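Local coordinates for fumarylacetoacetate hydrolase (Burkholderia xenovorans, PDB 5TI1), which hydrolyses fumarylacetoacetate to fumarate and acetoacetate, the last step of phenylalanine and tyrosine breakdown, as a metal-dependent enzyme of the FAH family, at the interface of chains A and B. Residues are numbered along the deposited sequence; one frame, centred on the assembly and turned at random. Chains: chain A/B, Fumarylacetoacetate hydrolase.

Contact 1: the interface of chains A and B. Residues chain A 239, 365-368; chain B 189, 191-192.
A:Asn366 and B:Ser191 hold the tight part of this contact, meeting through side chain and backbone in both directions. The B:Ser191 hydroxyl, OG, gives a 2.7 Å bond to the amide oxygen OD1 of A:Asn366, coming from above the carbonyl plane. In return the amide nitrogen ND2 of A:Asn366 reaches the backbone O of B:Ser191 at 3.1 Å and nearly straight, 165° at the hydrogen; that oxygen lies in the plane of the amide. B:Arg189 NH2 is the firm donor to the main-chain O of A:Asn366, in the carbonyl plane on a lone pair at 2.9 Å. B:Ser191 OG sits above that plane, 3.2 Å from the same A:Asn366 O, and its one hydrogen can at most be shared with it or swing to it. The B:Arg189 chain leaves with CG anti to its backbone N and then bends at CB-CG (chi2 76°), which turns NE towards the hydroxyl of B:Ser191 in the same chain, some 30° out of the guanidinium plane. B:Arg189 NE bonds to B:Ser191 OG at 3.0 Å, which probably helps to orient the hydroxyl facing A:Asn366. A:Cys365 SG packs against this arginine near CG and NE.

The looser side lies by A:Arg368. Its guanidinium lays one face over CA of B:Ser191, toward the rim. The polar link here runs through a water, which joins A:Arg368 NH2, at a long 3.3 Å, to the backbone N of B:Ser191. At the other margin A:Leu239 CD1 merely brushes CB of B:Ser192.

In the fold, a chain A loop between helix 353-361 and strand 372-374, with A:Leu239 from the loop between strand 227-233 and helix 245-248, receives 3-10 helix 190-192 of chain B, B:Arg189 just ahead of it.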
loop_
_atom_site.group_PDB
_atom_site.type_symbol
_atom_site.label_atom_id
_atom_site.label_comp_id
_atom_site.label_asym_id
_atom_site.label_seq_id
_atom_site.Cartn_x
_atom_site.Cartn_y
_atom_site.Cartn_z
ATOM N N LEU A 239 -10.699 7.869 -8.457
ATOM C CA LEU A 239 -11.340 6.604 -8.115
ATOM C C LEU A 239 -12.576 6.402 -8.975
ATOM O O LEU A 239 -13.403 7.305 -9.102
ATOM C CB LEU A 239 -11.715 6.585 -6.628
ATOM C CG LEU A 239 -12.144 5.217 -6.082
ATOM C CD1 LEU A 239 -10.999 4.202 -6.143
ATOM C CD2 LEU A 239 -12.705 5.333 -4.659
ATOM N N CYS A 365 -9.733 1.343 -9.759
ATOM C CA CYS A 365 -8.681 1.698 -8.816
ATOM C C CYS A 365 -8.027 3.014 -9.213
ATOM O O CYS A 365 -7.780 3.276 -10.395
ATOM C CB CYS A 365 -7.625 0.598 -8.756
ATOM S SG CYS A 365 -6.428 0.854 -7.429
ATOM N N ASN A 366 -7.757 3.851 -8.216
ATOM C CA ASN A 366 -7.112 5.132 -8.438
ATOM C C ASN A 366 -5.593 5.008 -8.236
ATOM O O ASN A 366 -5.099 4.080 -7.604
ATOM C CB ASN A 366 -7.710 6.199 -7.514
ATOM C CG ASN A 366 -7.592 5.845 -6.034
ATOM O OD1 ASN A 366 -7.506 4.679 -5.665
ATOM N ND2 ASN A 366 -7.611 6.859 -5.186
ATOM N N THR A 367 -4.858 5.940 -8.837
ATOM C CA THR A 367 -3.413 6.027 -8.685
ATOM C C THR A 367 -3.052 7.452 -8.304
ATOM O O THR A 367 -3.809 8.396 -8.551
ATOM C CB THR A 367 -2.642 5.645 -9.960
ATOM O OG1 THR A 367 -2.985 6.561 -11.009
ATOM C CG2 THR A 367 -2.956 4.214 -10.380
ATOM N N ARG A 368 -1.873 7.594 -7.705
ATOM C CA ARG A 368 -1.431 8.854 -7.134
ATOM C C ARG A 368 -0.001 9.142 -7.567
ATOM O O ARG A 368 0.764 8.227 -7.873
ATOM C CB ARG A 368 -1.528 8.813 -5.602
ATOM C CG ARG A 368 -2.958 8.752 -5.092
ATOM C CD ARG A 368 -3.016 8.748 -3.571
ATOM N NE ARG A 368 -2.603 7.458 -3.023
ATOM C CZ ARG A 368 -2.630 7.149 -1.727
ATOM N NH1 ARG A 368 -3.033 8.046 -0.842
ATOM N NH2 ARG A 368 -2.253 5.943 -1.321
ATOM N N ARG B 189 -5.024 -2.005 -1.082
ATOM C CA ARG B 189 -4.742 -0.744 -1.753
ATOM C C ARG B 189 -5.161 0.419 -0.853
ATOM O O ARG B 189 -6.356 0.679 -0.665
ATOM C CB ARG B 189 -5.459 -0.699 -3.098
ATOM C CG ARG B 189 -5.159 0.540 -3.907
ATOM C CD ARG B 189 -3.763 0.484 -4.570
ATOM N NE ARG B 189 -3.580 1.709 -5.336
ATOM C CZ ARG B 189 -2.462 2.128 -5.917
ATOM N NH1 ARG B 189 -1.327 1.428 -5.841
ATOM N NH2 ARG B 189 -2.498 3.285 -6.582
ATOM N N SER B 191 -4.880 3.630 -1.431
ATOM C CA SER B 191 -5.417 4.806 -2.119
ATOM C C SER B 191 -6.936 4.768 -2.242
ATOM O O SER B 191 -7.572 5.822 -2.277
ATOM C CB SER B 191 -4.801 4.943 -3.509
ATOM O OG SER B 191 -5.299 3.943 -4.374
ATOM N N SER B 192 -7.536 3.580 -2.332
ATOM C CA SER B 192 -8.975 3.467 -2.522
ATOM C C SER B 192 -9.735 3.240 -1.217
ATOM O O SER B 192 -10.908 2.863 -1.255
ATOM C CB SER B 192 -9.292 2.340 -3.500
ATOM O OG SER B 192 -8.521 1.191 -3.186
HETATM O O HOH W 1 -2.392 2.938 -2.613
#

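Contact 2: the interface of chains A and B. Residues chain A 206, 269-270; chain B 181-182, 311, 313-314.
A:Gln206 reaches across to B:Glu181 and B:Tyr313 with its side-chain amide, and the hydrogen bonds of the contact gather there. A:Gln206 NE2 gives one bond to the backbone O of B:Glu181, 2.8 Å long and nearly straight at 168°, although the nitrogen stands above the plane of that carbonyl. A second goes from A:Gln206 NE2 to the phenol oxygen OH of B:Tyr313 at 3.1 Å. Both acceptors lie close to the amide plane, while the tyrosine ring is turned 74° against it. On the chain A side, the indole NE1 of A:Trp269 donates to OE1 of A:Gln206 at 3.1 Å, with the oxygen in the plane of the ring. This second-shell bond probably helps fix which end of the amide faces chain B, presenting NE2 to its two acceptors.

Apolar contacts sandwich the amide flat between B:Met182 CE on one face and B:Leu311 CD1 on the other, nearly in line through CD. The methionine chain bends at its last torsion (chi3 66°), bringing the B:Met182 methyl CE to 3.4 Å from A:Trp269 CD1 and close to NE1, while CE also comes within 3.7 Å of A:Gln206 CD. B:Met182 SD rests at 3.8 Å from CB of A:Glu270. Opposite, B:Leu311 CD1 touches A:Gln206 CD at 3.6 Å and also meets CG. The aliphatic part of B:Glu181 touches the indole more lightly, CG near CZ2. Within chain B, B:Leu314 lays CG over one face of the tyrosine ring.

In the fold, strand 204-207 and the end of helix 264-270 from chain A meet a chain B loop after 3-10 helix 177-180 and the turn of 3-10 helix 312-314.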
loop_
_atom_site.group_PDB
_atom_site.type_symbol
_atom_site.label_atom_id
_atom_site.label_comp_id
_atom_site.label_asym_id
_atom_site.label_seq_id
_atom_site.Cartn_x
_atom_site.Cartn_y
_atom_site.Cartn_z
ATOM N N GLN A 206 7.745 -18.602 8.726
ATOM C CA GLN A 206 7.307 -19.992 8.798
ATOM C C GLN A 206 7.805 -20.742 7.569
ATOM O O GLN A 206 7.684 -20.248 6.444
ATOM C CB GLN A 206 5.780 -20.091 8.893
ATOM C CG GLN A 206 5.181 -19.574 10.201
ATOM C CD GLN A 206 3.752 -20.037 10.416
ATOM O OE1 GLN A 206 3.325 -21.049 9.858
ATOM N NE2 GLN A 206 3.005 -19.298 11.228
ATOM N N TRP A 269 4.770 -21.464 1.451
ATOM C CA TRP A 269 3.878 -21.909 2.518
ATOM C C TRP A 269 2.743 -20.926 2.787
ATOM O O TRP A 269 1.650 -21.346 3.173
ATOM C CB TRP A 269 4.690 -22.155 3.794
ATOM C CG TRP A 269 3.887 -22.526 5.017
ATOM C CD1 TRP A 269 3.875 -21.865 6.211
ATOM C CD2 TRP A 269 2.997 -23.645 5.172
ATOM N NE1 TRP A 269 3.029 -22.497 7.100
ATOM C CE2 TRP A 269 2.485 -23.595 6.488
ATOM C CE3 TRP A 269 2.593 -24.688 4.333
ATOM C CZ2 TRP A 269 1.589 -24.544 6.979
ATOM C CZ3 TRP A 269 1.697 -25.632 4.827
ATOM C CH2 TRP A 269 1.203 -25.550 6.134
ATOM N N GLU A 270 2.964 -19.628 2.591
ATOM C CA GLU A 270 1.967 -18.639 2.995
ATOM C C GLU A 270 0.974 -18.259 1.901
ATOM O O GLU A 270 -0.134 -17.821 2.227
ATOM C CB GLU A 270 2.653 -17.355 3.479
ATOM C CG GLU A 270 3.242 -16.534 2.334
ATOM C CD GLU A 270 3.896 -15.251 2.785
ATOM O OE1 GLU A 270 3.730 -14.880 3.965
ATOM O OE2 GLU A 270 4.579 -14.612 1.954
ATOM N N GLU B 181 -2.283 -22.271 10.961
ATOM C CA GLU B 181 -0.913 -22.051 11.409
ATOM C C GLU B 181 -0.502 -20.586 11.366
ATOM O O GLU B 181 0.512 -20.229 11.973
ATOM C CB GLU B 181 0.066 -22.877 10.564
ATOM C CG GLU B 181 -0.162 -24.385 10.644
ATOM C CD GLU B 181 0.548 -25.034 11.832
ATOM O OE1 GLU B 181 1.341 -24.341 12.500
ATOM O OE2 GLU B 181 0.317 -26.234 12.084
ATOM N N MET B 182 -1.252 -19.729 10.673
ATOM C CA MET B 182 -0.867 -18.330 10.579
ATOM C C MET B 182 -2.094 -17.496 10.253
ATOM O O MET B 182 -3.023 -17.985 9.597
ATOM C CB MET B 182 0.209 -18.124 9.506
ATOM C CG MET B 182 -0.288 -18.389 8.107
ATOM S SD MET B 182 0.881 -17.920 6.831
ATOM C CE MET B 182 2.194 -19.085 7.172
ATOM N N LEU B 311 2.624 -21.790 16.509
ATOM C CA LEU B 311 4.046 -21.622 16.781
ATOM C C LEU B 311 4.267 -20.547 17.834
ATOM O O LEU B 311 3.436 -19.647 17.987
ATOM C CB LEU B 311 4.790 -21.267 15.492
ATOM C CG LEU B 311 5.088 -22.398 14.512
ATOM C CD1 LEU B 311 5.374 -21.822 13.148
ATOM C CD2 LEU B 311 6.282 -23.206 14.994
ATOM N N TYR B 313 5.930 -17.821 18.333
ATOM C CA TYR B 313 5.890 -16.377 18.111
ATOM C C TYR B 313 4.458 -15.847 18.008
ATOM O O TYR B 313 4.249 -14.639 18.147
ATOM C CB TYR B 313 6.717 -15.987 16.864
ATOM C CG TYR B 313 5.991 -16.100 15.533
ATOM C CD1 TYR B 313 5.998 -17.292 14.820
ATOM C CD2 TYR B 313 5.316 -15.015 14.983
ATOM C CE1 TYR B 313 5.340 -17.406 13.609
ATOM C CE2 TYR B 313 4.648 -15.121 13.768
ATOM C CZ TYR B 313 4.669 -16.321 13.084
ATOM O OH TYR B 313 4.010 -16.458 11.877
ATOM N N LEU B 314 3.466 -16.714 17.822
ATOM C CA LEU B 314 2.072 -16.289 17.730
ATOM C C LEU B 314 1.287 -16.463 19.027
ATOM O O LEU B 314 0.087 -16.153 19.057
ATOM C CB LEU B 314 1.362 -17.051 16.603
ATOM C CG LEU B 314 1.760 -16.652 15.183
ATOM C CD1 LEU B 314 1.350 -17.723 14.195
ATOM C CD2 LEU B 314 1.133 -15.324 14.822
#

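The centres of contact 1 and contact 2 lie about 31 Å apart, and the two share no residue. Sequence does bring them close on chain B: the 181-182 loop of contact 2 and the 189-192 segment of contact 1 are separated by a short stretch containing strand 185-187, so one region of chain B serves both. Two-fold symmetry repeats each contact with the chains exchanged, spreading the hold over well-separated points. Contact 2 is about 19 Å from B:His160, and contact 1 about 25 Å from A:His160, so neither abuts the predicted catalytic base; both probably help keep the pair together.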